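Local atomic coordinates of putative signal recognition particle protein (Chaetomium thermophilum, PDB entry 5CK4), a protein that binds guanine nucleotides as the Arf-like beta subunit of the signal recognition particle receptor, and probably serves protein translocation at the endoplasmic reticulum. Residues T33-L38 with P303-W308; Q184-L189 with S234-E239; D191-L196 with M289-M294. One frame throughout, in Å; residues are numbered along the deposited sequence.

Interaction 1 (T33-L38 with P303-W308); sequences TALLTL and PGAERW. With GDP (guanosine-5'-diphosphate), chain C.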
loop_
_atom_site.group_PDB
_atom_site.type_symbol
_atom_site.label_atom_id
_atom_site.label_comp_id
_atom_site.label_asym_id
_atom_site.label_seq_id
_atom_site.Cartn_x
_atom_site.Cartn_y
_atom_site.Cartn_z
ATOM N N THR A 33 -4.247 -0.947 12.858
ATOM C CA THR A 33 -3.849 -1.048 14.262
ATOM C C THR A 33 -3.699 -2.511 14.656
ATOM O O THR A 33 -2.710 -2.903 15.288
ATOM C CB THR A 33 -4.860 -0.357 15.208
ATOM O OG1 THR A 33 -5.019 1.018 14.829
ATOM C CG2 THR A 33 -4.378 -0.436 16.665
ATOM N N ALA A 34 -4.678 -3.319 14.258
ATOM C CA ALA A 34 -4.657 -4.752 14.553
ATOM C C ALA A 34 -3.432 -5.440 13.946
ATOM O O ALA A 34 -2.788 -6.270 14.593
ATOM C CB ALA A 34 -5.948 -5.412 14.058
ATOM N N LEU A 35 -3.126 -5.102 12.696
ATOM C CA LEU A 35 -1.980 -5.685 12.006
ATOM C C LEU A 35 -0.666 -5.321 12.690
ATOM O O LEU A 35 0.194 -6.178 12.874
ATOM C CB LEU A 35 -1.944 -5.242 10.543
ATOM C CG LEU A 35 -0.908 -5.891 9.620
ATOM C CD1 LEU A 35 -1.060 -7.406 9.583
ATOM C CD2 LEU A 35 -1.043 -5.301 8.225
ATOM N N LEU A 36 -0.513 -4.049 13.055
ATOM C CA LEU A 36 0.669 -3.603 13.779
ATOM C C LEU A 36 0.812 -4.374 15.096
ATOM O O LEU A 36 1.914 -4.769 15.482
ATOM C CB LEU A 36 0.607 -2.094 14.044
ATOM C CG LEU A 36 1.789 -1.473 14.797
ATOM C CD1 LEU A 36 3.108 -1.803 14.111
ATOM C CD2 LEU A 36 1.616 0.042 14.943
ATOM N N THR A 37 -0.308 -4.591 15.779
ATOM C CA THR A 37 -0.294 -5.318 17.043
ATOM C C THR A 37 0.189 -6.745 16.828
ATOM O O THR A 37 0.998 -7.250 17.599
ATOM C CB THR A 37 -1.683 -5.336 17.707
ATOM O OG1 THR A 37 -2.083 -3.995 18.008
ATOM C CG2 THR A 37 -1.659 -6.153 18.990
ATOM N N LEU A 38 -0.291 -7.378 15.759
ATOM C CA LEU A 38 0.124 -8.739 15.433
ATOM C C LEU A 38 1.611 -8.769 15.094
ATOM O O LEU A 38 2.345 -9.660 15.540
ATOM C CB LEU A 38 -0.681 -9.281 14.251
ATOM C CG LEU A 38 -0.320 -10.702 13.799
ATOM C CD1 LEU A 38 -0.481 -11.688 14.940
ATOM C CD2 LEU A 38 -1.159 -11.144 12.598
ATOM N N PRO A 303 -6.172 -17.746 6.115
ATOM C CA PRO A 303 -4.787 -17.824 5.617
ATOM C C PRO A 303 -3.774 -17.148 6.540
ATOM O O PRO A 303 -2.578 -17.427 6.453
ATOM C CB PRO A 303 -4.830 -17.039 4.295
ATOM C CG PRO A 303 -6.264 -16.819 3.981
ATOM C CD PRO A 303 -7.039 -16.927 5.251
ATOM N N GLY A 304 -4.251 -16.234 7.382
ATOM C CA GLY A 304 -3.401 -15.510 8.307
ATOM C C GLY A 304 -2.602 -14.402 7.660
ATOM O O GLY A 304 -2.948 -13.909 6.578
ATOM N N ALA A 305 -1.507 -14.016 8.308
ATOM C CA ALA A 305 -0.736 -12.861 7.846
ATOM C C ALA A 305 0.680 -13.209 7.379
ATOM O O ALA A 305 1.395 -12.344 6.883
ATOM C CB ALA A 305 -0.675 -11.800 8.945
ATOM N N GLU A 306 1.086 -14.468 7.535
ATOM C CA GLU A 306 2.462 -14.856 7.223
ATOM C C GLU A 306 2.876 -14.674 5.758
ATOM O O GLU A 306 4.025 -14.319 5.476
ATOM C CB GLU A 306 2.748 -16.285 7.694
ATOM C CG GLU A 306 3.029 -16.378 9.187
ATOM C CD GLU A 306 4.311 -15.659 9.601
ATOM O OE1 GLU A 306 5.228 -15.515 8.762
ATOM O OE2 GLU A 306 4.404 -15.239 10.774
ATOM N N ARG A 307 1.960 -14.928 4.830
ATOM C CA ARG A 307 2.273 -14.731 3.416
ATOM C C ARG A 307 2.578 -13.262 3.117
ATOM O O ARG A 307 3.429 -12.963 2.276
ATOM C CB ARG A 307 1.143 -15.221 2.509
ATOM C CG ARG A 307 0.962 -16.731 2.490
ATOM C CD ARG A 307 0.437 -17.194 1.137
ATOM N NE ARG A 307 1.366 -16.856 0.059
ATOM C CZ ARG A 307 1.019 -16.240 -1.070
ATOM N NH1 ARG A 307 -0.246 -15.892 -1.286
ATOM N NH2 ARG A 307 1.942 -15.975 -1.986
ATOM N N TRP A 308 1.880 -12.353 3.798
ATOM C CA TRP A 308 2.162 -10.926 3.657
ATOM C C TRP A 308 3.585 -10.631 4.121
ATOM O O TRP A 308 4.334 -9.952 3.426
ATOM C CB TRP A 308 1.190 -10.078 4.481
ATOM C CG TRP A 308 -0.226 -10.009 4.001
ATOM C CD1 TRP A 308 -0.688 -10.206 2.735
ATOM C CD2 TRP A 308 -1.374 -9.690 4.802
ATOM N NE1 TRP A 308 -2.054 -10.045 2.699
ATOM C CE2 TRP A 308 -2.497 -9.729 3.957
ATOM C CE3 TRP A 308 -1.558 -9.400 6.161
ATOM C CZ2 TRP A 308 -3.786 -9.456 4.415
ATOM C CZ3 TRP A 308 -2.839 -9.136 6.617
ATOM C CH2 TRP A 308 -3.939 -9.167 5.747
HETATM P PB GDP C . -7.604 0.664 11.500
HETATM O O1B GDP C . -6.403 0.930 12.360
HETATM O O2B GDP C . -7.164 0.490 10.054
HETATM O O3B GDP C . -8.619 1.784 11.534
HETATM O O3A GDP C . -8.346 -0.697 11.909
HETATM P PA GDP C . -8.369 -1.415 13.356
HETATM O O1A GDP C . -7.045 -2.044 13.658
HETATM O O2A GDP C . -8.850 -0.493 14.448
HETATM O "O5'" GDP C . -9.443 -2.529 12.973
HETATM C "C5'" GDP C . -10.771 -2.151 12.650
HETATM C "C4'" GDP C . -11.689 -3.282 13.086
HETATM O "O4'" GDP C . -11.496 -4.406 12.224
HETATM C "C3'" GDP C . -11.381 -3.760 14.499
HETATM O "O3'" GDP C . -12.625 -4.131 15.094
HETATM C "C2'" GDP C . -10.556 -5.016 14.292
HETATM O "O2'" GDP C . -10.711 -5.965 15.344
HETATM C "C1'" GDP C . -11.156 -5.554 13.012
HETATM N N9 GDP C . -10.218 -6.416 12.264
HETATM C C8 GDP C . -8.926 -6.168 11.962
HETATM N N7 GDP C . -8.405 -7.195 11.234
HETATM C C5 GDP C . -9.388 -8.091 11.053
HETATM C C6 GDP C . -9.517 -9.398 10.393
HETATM O O6 GDP C . -8.536 -9.891 9.789
HETATM N N1 GDP C . -10.721 -9.999 10.432
HETATM C C2 GDP C . -11.785 -9.471 11.077
HETATM N N2 GDP C . -12.962 -10.143 11.088
HETATM N N3 GDP C . -11.733 -8.276 11.713
HETATM C C4 GDP C . -10.577 -7.570 11.733
#
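Trp308 offers the edge of its indole to Leu35: methyl CD1 lies near the ring plane, 3.9 Å from CZ3 of Trp308, and not over either face. Leu168, Leu215, Ala217 and Asn219 of the central sheet also touch this side chain, and NE1 is spent on the carbonyl of Met294. Leu35 sends CD1 to that edge with CG opposite the backbone N across chi1 (-173°). One turn on, Leu38 sets CD2 3.7 Å from the CB of Ala305, the residue just ahead of helix 306-313. The seam is small and wholly apolar, yet the first turn of helix 32-40 is given to the nucleotide. Thr33 grips one beta-phosphate oxygen of GDP twice, O1B accepting from its backbone N at 2.9 Å and from its OG1 at 2.8 Å. Ala34 N gives a 2.8 Å bond to O1A on the alpha-phosphate, while the CB of Ala34 rests 3.7 Å from C8 of the base. With these amides at the start of the helix, its dipole is likely to add to the pull on the phosphates. Val298, whose N also binds GDP, touches Ala34, Leu35 and Leu38, so packing and ligand share a neighbour. A glycine-rich loop that runs into a helix whose first amides bind phosphate is the P-loop (Walker A) arrangement of this GTPase fold.

Interaction 2 (Q184-L189 with S234-E239); sequences QTASYL and SRLEHE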
loop_
_atom_site.group_PDB
_atom_site.type_symbol
_atom_site.label_atom_id
_atom_site.label_comp_id
_atom_site.label_asym_id
_atom_site.label_seq_id
_atom_site.Cartn_x
_atom_site.Cartn_y
_atom_site.Cartn_z
ATOM N N GLN A 184 -14.125 4.757 -2.704
ATOM C CA GLN A 184 -13.305 5.583 -1.821
ATOM C C GLN A 184 -11.937 4.962 -1.576
ATOM O O GLN A 184 -10.921 5.654 -1.531
ATOM C CB GLN A 184 -14.043 5.867 -0.507
ATOM C CG GLN A 184 -15.247 6.762 -0.720
ATOM C CD GLN A 184 -16.001 7.096 0.558
ATOM O OE1 GLN A 184 -15.561 6.774 1.664
ATOM N NE2 GLN A 184 -17.148 7.752 0.406
ATOM N N THR A 185 -11.909 3.644 -1.437
ATOM C CA THR A 185 -10.654 2.931 -1.257
ATOM C C THR A 185 -9.780 2.997 -2.500
ATOM O O THR A 185 -8.567 3.207 -2.410
ATOM C CB THR A 185 -10.921 1.452 -0.889
ATOM O OG1 THR A 185 -11.677 1.408 0.324
ATOM C CG2 THR A 185 -9.630 0.684 -0.704
ATOM N N ALA A 186 -10.389 2.816 -3.666
ATOM C CA ALA A 186 -9.636 2.878 -4.923
ATOM C C ALA A 186 -9.091 4.281 -5.174
ATOM O O ALA A 186 -8.038 4.444 -5.765
ATOM C CB ALA A 186 -10.507 2.454 -6.085
ATOM N N SER A 187 -9.836 5.293 -4.751
ATOM C CA SER A 187 -9.377 6.670 -4.890
ATOM C C SER A 187 -8.067 6.893 -4.124
ATOM O O SER A 187 -7.141 7.525 -4.625
ATOM C CB SER A 187 -10.466 7.637 -4.423
ATOM O OG SER A 187 -10.040 8.968 -4.584
ATOM N N TYR A 188 -7.997 6.368 -2.908
ATOM C CA TYR A 188 -6.776 6.431 -2.100
ATOM C C TYR A 188 -5.649 5.654 -2.761
ATOM O O TYR A 188 -4.526 6.157 -2.903
ATOM C CB TYR A 188 -7.040 5.865 -0.708
ATOM C CG TYR A 188 -5.993 6.183 0.342
ATOM C CD1 TYR A 188 -4.888 6.985 0.056
ATOM C CD2 TYR A 188 -6.120 5.677 1.627
ATOM C CE1 TYR A 188 -3.931 7.264 1.030
ATOM C CE2 TYR A 188 -5.178 5.941 2.598
ATOM C CZ TYR A 188 -4.087 6.742 2.297
ATOM O OH TYR A 188 -3.171 7.015 3.296
ATOM N N LEU A 189 -5.948 4.426 -3.176
ATOM C CA LEU A 189 -4.946 3.604 -3.856
ATOM C C LEU A 189 -4.442 4.292 -5.129
ATOM O O LEU A 189 -3.234 4.267 -5.441
ATOM C CB LEU A 189 -5.530 2.219 -4.175
ATOM C CG LEU A 189 -4.605 1.258 -4.935
ATOM C CD1 LEU A 189 -3.326 0.990 -4.139
ATOM C CD2 LEU A 189 -5.365 -0.030 -5.187
ATOM N N SER A 234 -9.324 -7.664 -9.695
ATOM C CA SER A 234 -10.050 -7.226 -10.886
ATOM C C SER A 234 -10.990 -6.043 -10.606
ATOM O O SER A 234 -11.114 -5.138 -11.429
ATOM C CB SER A 234 -10.809 -8.391 -11.538
ATOM O OG SER A 234 -11.835 -8.873 -10.695
ATOM N N ARG A 235 -11.631 -6.029 -9.446
ATOM C CA ARG A 235 -12.516 -4.909 -9.105
ATOM C C ARG A 235 -11.746 -3.603 -8.911
ATOM O O ARG A 235 -12.198 -2.533 -9.336
ATOM C CB ARG A 235 -13.338 -5.224 -7.864
ATOM C CG ARG A 235 -14.422 -6.241 -8.158
ATOM C CD ARG A 235 -15.426 -6.335 -7.042
ATOM N NE ARG A 235 -16.219 -7.544 -7.186
ATOM C CZ ARG A 235 -17.130 -7.949 -6.307
ATOM N NH1 ARG A 235 -17.366 -7.233 -5.217
ATOM N NH2 ARG A 235 -17.803 -9.070 -6.524
ATOM N N LEU A 236 -10.595 -3.694 -8.269
ATOM C CA LEU A 236 -9.728 -2.520 -8.104
ATOM C C LEU A 236 -9.202 -2.029 -9.449
ATOM O O LEU A 236 -9.170 -0.820 -9.706
ATOM C CB LEU A 236 -8.558 -2.826 -7.168
ATOM C CG LEU A 236 -8.836 -2.926 -5.654
ATOM C CD1 LEU A 236 -7.568 -3.318 -4.916
ATOM C CD2 LEU A 236 -9.403 -1.630 -5.086
ATOM N N GLU A 237 -8.792 -2.966 -10.303
ATOM C CA GLU A 237 -8.240 -2.610 -11.610
ATOM C C GLU A 237 -9.275 -1.893 -12.461
ATOM O O GLU A 237 -8.972 -0.907 -13.146
ATOM C CB GLU A 237 -7.726 -3.856 -12.338
ATOM C CG GLU A 237 -6.359 -4.288 -11.818
ATOM C CD GLU A 237 -5.926 -5.626 -12.334
ATOM O OE1 GLU A 237 -6.785 -6.400 -12.818
ATOM O OE2 GLU A 237 -4.712 -5.907 -12.256
ATOM N N HIS A 238 -10.501 -2.388 -12.427
ATOM C CA HIS A 238 -11.551 -1.725 -13.177
ATOM C C HIS A 238 -11.867 -0.344 -12.597
ATOM O O HIS A 238 -12.137 0.603 -13.342
ATOM C CB HIS A 238 -12.794 -2.608 -13.289
ATOM C CG HIS A 238 -12.662 -3.695 -14.318
ATOM N ND1 HIS A 238 -12.254 -4.974 -14.005
ATOM C CD2 HIS A 238 -12.862 -3.685 -15.658
ATOM C CE1 HIS A 238 -12.225 -5.710 -15.102
ATOM N NE2 HIS A 238 -12.590 -4.952 -16.120
ATOM N N GLU A 239 -11.801 -0.203 -11.281
ATOM C CA GLU A 239 -12.108 1.104 -10.709
ATOM C C GLU A 239 -10.995 2.121 -10.977
ATOM O O GLU A 239 -11.277 3.280 -11.271
ATOM C CB GLU A 239 -12.434 1.000 -9.220
ATOM C CG GLU A 239 -12.819 2.325 -8.580
ATOM C CD GLU A 239 -14.195 2.851 -8.981
ATOM O OE1 GLU A 239 -14.926 2.178 -9.735
ATOM O OE2 GLU A 239 -14.538 3.961 -8.535
#
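Leu236 and Leu189 meet with their side chains at about a right angle, CD1 of Leu236 lying 4.0 Å from CD2 of Leu189. The two leucines are built differently. In Leu236, CG is anti to the carbonyl carbon (chi1 -74°), which swings the branched end across to the other helix although its CB does not point there directly; the CB of Leu189 already points toward the other helix. The second methyl of Leu236, CD2, is turned to Ala186 at 4.3 Å, so one forked side chain spans two residues a helical turn apart. Their helices, 180-201 and 229-249, are the connections of two successive beta-alpha-beta crossovers, 159-170 to 214-219 and 214-219 to 291-295, and lie on one face of the P-loop GTPase sheet. Leu189 and Leu236 both touch Ile216 of strand 214-219. The two short helical segments cross at -71°, with axes 9.8 Å apart at closest approach, so the contact is confined to a few residues. Ala186 points its CB toward the partner helix, and so small a side chain probably leaves room for Glu239: CG of Glu239 comes to 3.4 Å from that CB, a tight fit, and CB of Glu239 stands 4.0 Å away. The CB and CG of Glu239 lie against that methyl; the chain is bent at chi2 (72°), and its carboxylate pairs with Arg242 in a salt bridge, with a weak hydrogen bond between OE2 and Ser183 OG besides.

Interaction 3 (D191-L196 with M289-M294); sequences DVLLSL and MEVEVM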
loop_
_atom_site.group_PDB
_atom_site.type_symbol
_atom_site.label_atom_id
_atom_site.label_comp_id
_atom_site.label_asym_id
_atom_site.label_seq_id
_atom_site.Cartn_x
_atom_site.Cartn_y
_atom_site.Cartn_z
ATOM N N ASP A 191 -4.098 7.470 -5.680
ATOM C CA ASP A 191 -3.142 8.502 -5.283
ATOM C C ASP A 191 -1.812 7.920 -4.825
ATOM O O ASP A 191 -0.758 8.493 -5.082
ATOM C CB ASP A 191 -3.705 9.392 -4.165
ATOM C CG ASP A 191 -4.819 10.302 -4.642
ATOM O OD1 ASP A 191 -4.885 10.575 -5.856
ATOM O OD2 ASP A 191 -5.629 10.734 -3.794
ATOM N N VAL A 192 -1.868 6.792 -4.124
ATOM C CA VAL A 192 -0.654 6.123 -3.662
ATOM C C VAL A 192 0.212 5.697 -4.851
ATOM O O VAL A 192 1.396 6.039 -4.930
ATOM C CB VAL A 192 -0.979 4.908 -2.753
ATOM C CG1 VAL A 192 0.197 3.962 -2.651
ATOM C CG2 VAL A 192 -1.400 5.391 -1.345
ATOM N N LEU A 193 -0.383 4.937 -5.767
ATOM C CA LEU A 193 0.329 4.490 -6.961
ATOM C C LEU A 193 0.769 5.647 -7.873
ATOM O O LEU A 193 1.870 5.615 -8.437
ATOM C CB LEU A 193 -0.528 3.472 -7.727
ATOM C CG LEU A 193 -0.876 2.208 -6.930
ATOM C CD1 LEU A 193 -1.657 1.220 -7.794
ATOM C CD2 LEU A 193 0.399 1.549 -6.414
ATOM N N LEU A 194 -0.082 6.657 -8.049
ATOM C CA LEU A 194 0.295 7.792 -8.908
ATOM C C LEU A 194 1.471 8.551 -8.296
ATOM O O LEU A 194 2.341 9.045 -9.005
ATOM C CB LEU A 194 -0.883 8.750 -9.123
ATOM C CG LEU A 194 -0.623 9.857 -10.153
ATOM C CD1 LEU A 194 -0.371 9.243 -11.554
ATOM C CD2 LEU A 194 -1.765 10.875 -10.199
ATOM N N SER A 195 1.503 8.623 -6.972
ATOM C CA SER A 195 2.616 9.291 -6.290
ATOM C C SER A 195 3.931 8.550 -6.568
ATOM O O SER A 195 4.944 9.169 -6.871
ATOM C CB SER A 195 2.357 9.388 -4.786
ATOM O OG SER A 195 1.294 10.292 -4.526
ATOM N N LEU A 196 3.904 7.222 -6.480
ATOM C CA LEU A 196 5.109 6.429 -6.726
ATOM C C LEU A 196 5.502 6.510 -8.195
ATOM O O LEU A 196 6.682 6.452 -8.542
ATOM C CB LEU A 196 4.871 4.968 -6.333
ATOM C CG LEU A 196 4.794 4.758 -4.820
ATOM C CD1 LEU A 196 4.327 3.347 -4.477
ATOM C CD2 LEU A 196 6.144 5.073 -4.149
ATOM N N MET A 289 7.570 -0.698 -10.797
ATOM C CA MET A 289 6.734 -0.760 -9.601
ATOM C C MET A 289 6.025 -2.115 -9.534
ATOM O O MET A 289 5.095 -2.368 -10.294
ATOM C CB MET A 289 5.683 0.365 -9.624
ATOM C CG MET A 289 6.228 1.777 -9.357
ATOM S SD MET A 289 4.933 3.037 -9.550
ATOM C CE MET A 289 3.632 2.236 -8.596
ATOM N N GLU A 290 6.474 -2.989 -8.638
ATOM C CA GLU A 290 5.804 -4.271 -8.472
ATOM C C GLU A 290 4.595 -4.093 -7.560
ATOM O O GLU A 290 4.733 -3.622 -6.442
ATOM C CB GLU A 290 6.767 -5.312 -7.908
ATOM C CG GLU A 290 6.200 -6.718 -7.919
ATOM C CD GLU A 290 7.166 -7.735 -7.340
ATOM O OE1 GLU A 290 8.286 -7.341 -6.946
ATOM O OE2 GLU A 290 6.801 -8.926 -7.288
ATOM N N VAL A 291 3.410 -4.470 -8.048
ATOM C CA VAL A 291 2.175 -4.282 -7.292
ATOM C C VAL A 291 1.433 -5.606 -7.287
ATOM O O VAL A 291 1.139 -6.142 -8.358
ATOM C CB VAL A 291 1.279 -3.161 -7.891
ATOM C CG1 VAL A 291 0.038 -2.959 -7.024
ATOM C CG2 VAL A 291 2.058 -1.842 -7.982
ATOM N N GLU A 292 1.184 -6.167 -6.098
ATOM C CA GLU A 292 0.533 -7.490 -6.012
ATOM C C GLU A 292 -0.615 -7.487 -4.995
ATOM O O GLU A 292 -0.519 -6.874 -3.930
ATOM C CB GLU A 292 1.557 -8.586 -5.646
ATOM C CG GLU A 292 0.990 -10.017 -5.669
ATOM C CD GLU A 292 2.050 -11.103 -5.515
ATOM O OE1 GLU A 292 3.229 -10.861 -5.867
ATOM O OE2 GLU A 292 1.698 -12.208 -5.037
ATOM N N VAL A 293 -1.695 -8.191 -5.315
ATOM C CA VAL A 293 -2.837 -8.274 -4.414
ATOM C C VAL A 293 -2.768 -9.629 -3.715
ATOM O O VAL A 293 -2.571 -10.663 -4.365
ATOM C CB VAL A 293 -4.158 -8.130 -5.182
ATOM C CG1 VAL A 293 -5.364 -8.259 -4.244
ATOM C CG2 VAL A 293 -4.190 -6.800 -5.926
ATOM N N MET A 294 -2.905 -9.640 -2.397
ATOM C CA MET A 294 -2.768 -10.901 -1.648
ATOM C C MET A 294 -3.770 -10.914 -0.506
ATOM O O MET A 294 -3.873 -9.940 0.238
ATOM C CB MET A 294 -1.344 -11.054 -1.104
ATOM C CG MET A 294 -1.092 -12.379 -0.343
ATOM S SD MET A 294 0.639 -12.591 0.118
ATOM C CE MET A 294 1.447 -12.230 -1.447
#
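Met289 lays the outer half of its side chain against Leu196 and Leu193, and the thioether can be followed atom by atom. From CB, which points toward helix 180-201, the chain runs through CG with CA to SD extended (chi2 175°), bridging the distance to the helix. SD is the first atom to touch, 3.8 Å from the CB of Leu196 and equally near that residue's carbonyl carbon. There the chain bends (chi3 47°), which folds CE back along the helix. This terminal methyl meets three groups: CB of Leu196 at 3.8 Å, the backbone O of Leu193 at 3.8 Å, and CD2 of Leu193 at 4.0 Å. The example shows how a flexible, unbranched side chain can fit itself to both backbone and side chains of a helix. With an alanine here, Leu196 and the CD2 of Leu193 would probably lose their thioether neighbour and a gap would open beside them. The other neighbour of that CD2 across the contact is Val291, whose CG2 stands 4.1 Å from it, the two branches meeting obliquely. Within the helix, Ser195 OG turns back to the carbonyl of Asp191 at 2.8 Å, sharing that oxygen with its own N from the opposite face. Around this contact, Leu196 also rests on Val214, and Val291 on Ile216, both of strand 214-219, which runs parallel to strand 291-295. Another flank of helix 180-201, through Val192 and Ser195, packs on helix 123-131, while Met294 at the far end of the strand segment touches helix 306-313.

Interactions 2 and 3 share helix 180-201: their segments adjoin in sequence and their centres are 11 Å apart, the first turning to helix 229-249 and the second to strand 291-295. Interaction 1 lies across the sheet, its centre about 20 Å from interaction 3 and 22 Å from interaction 2, and carries the nucleotide. Strand 291-295 joins the two sides: Met294 O is 3.1 Å from Trp308 NE1, a probable hydrogen bond. Interaction 2 has no touch with interaction 1; the side chain of Leu189 is about 11 Å from that of Ala30, and that of Leu236 about 11 Å from that of Asn219. Interactions 2 and 3 are both nested within the chain loop closed by 33-38 and 303-308.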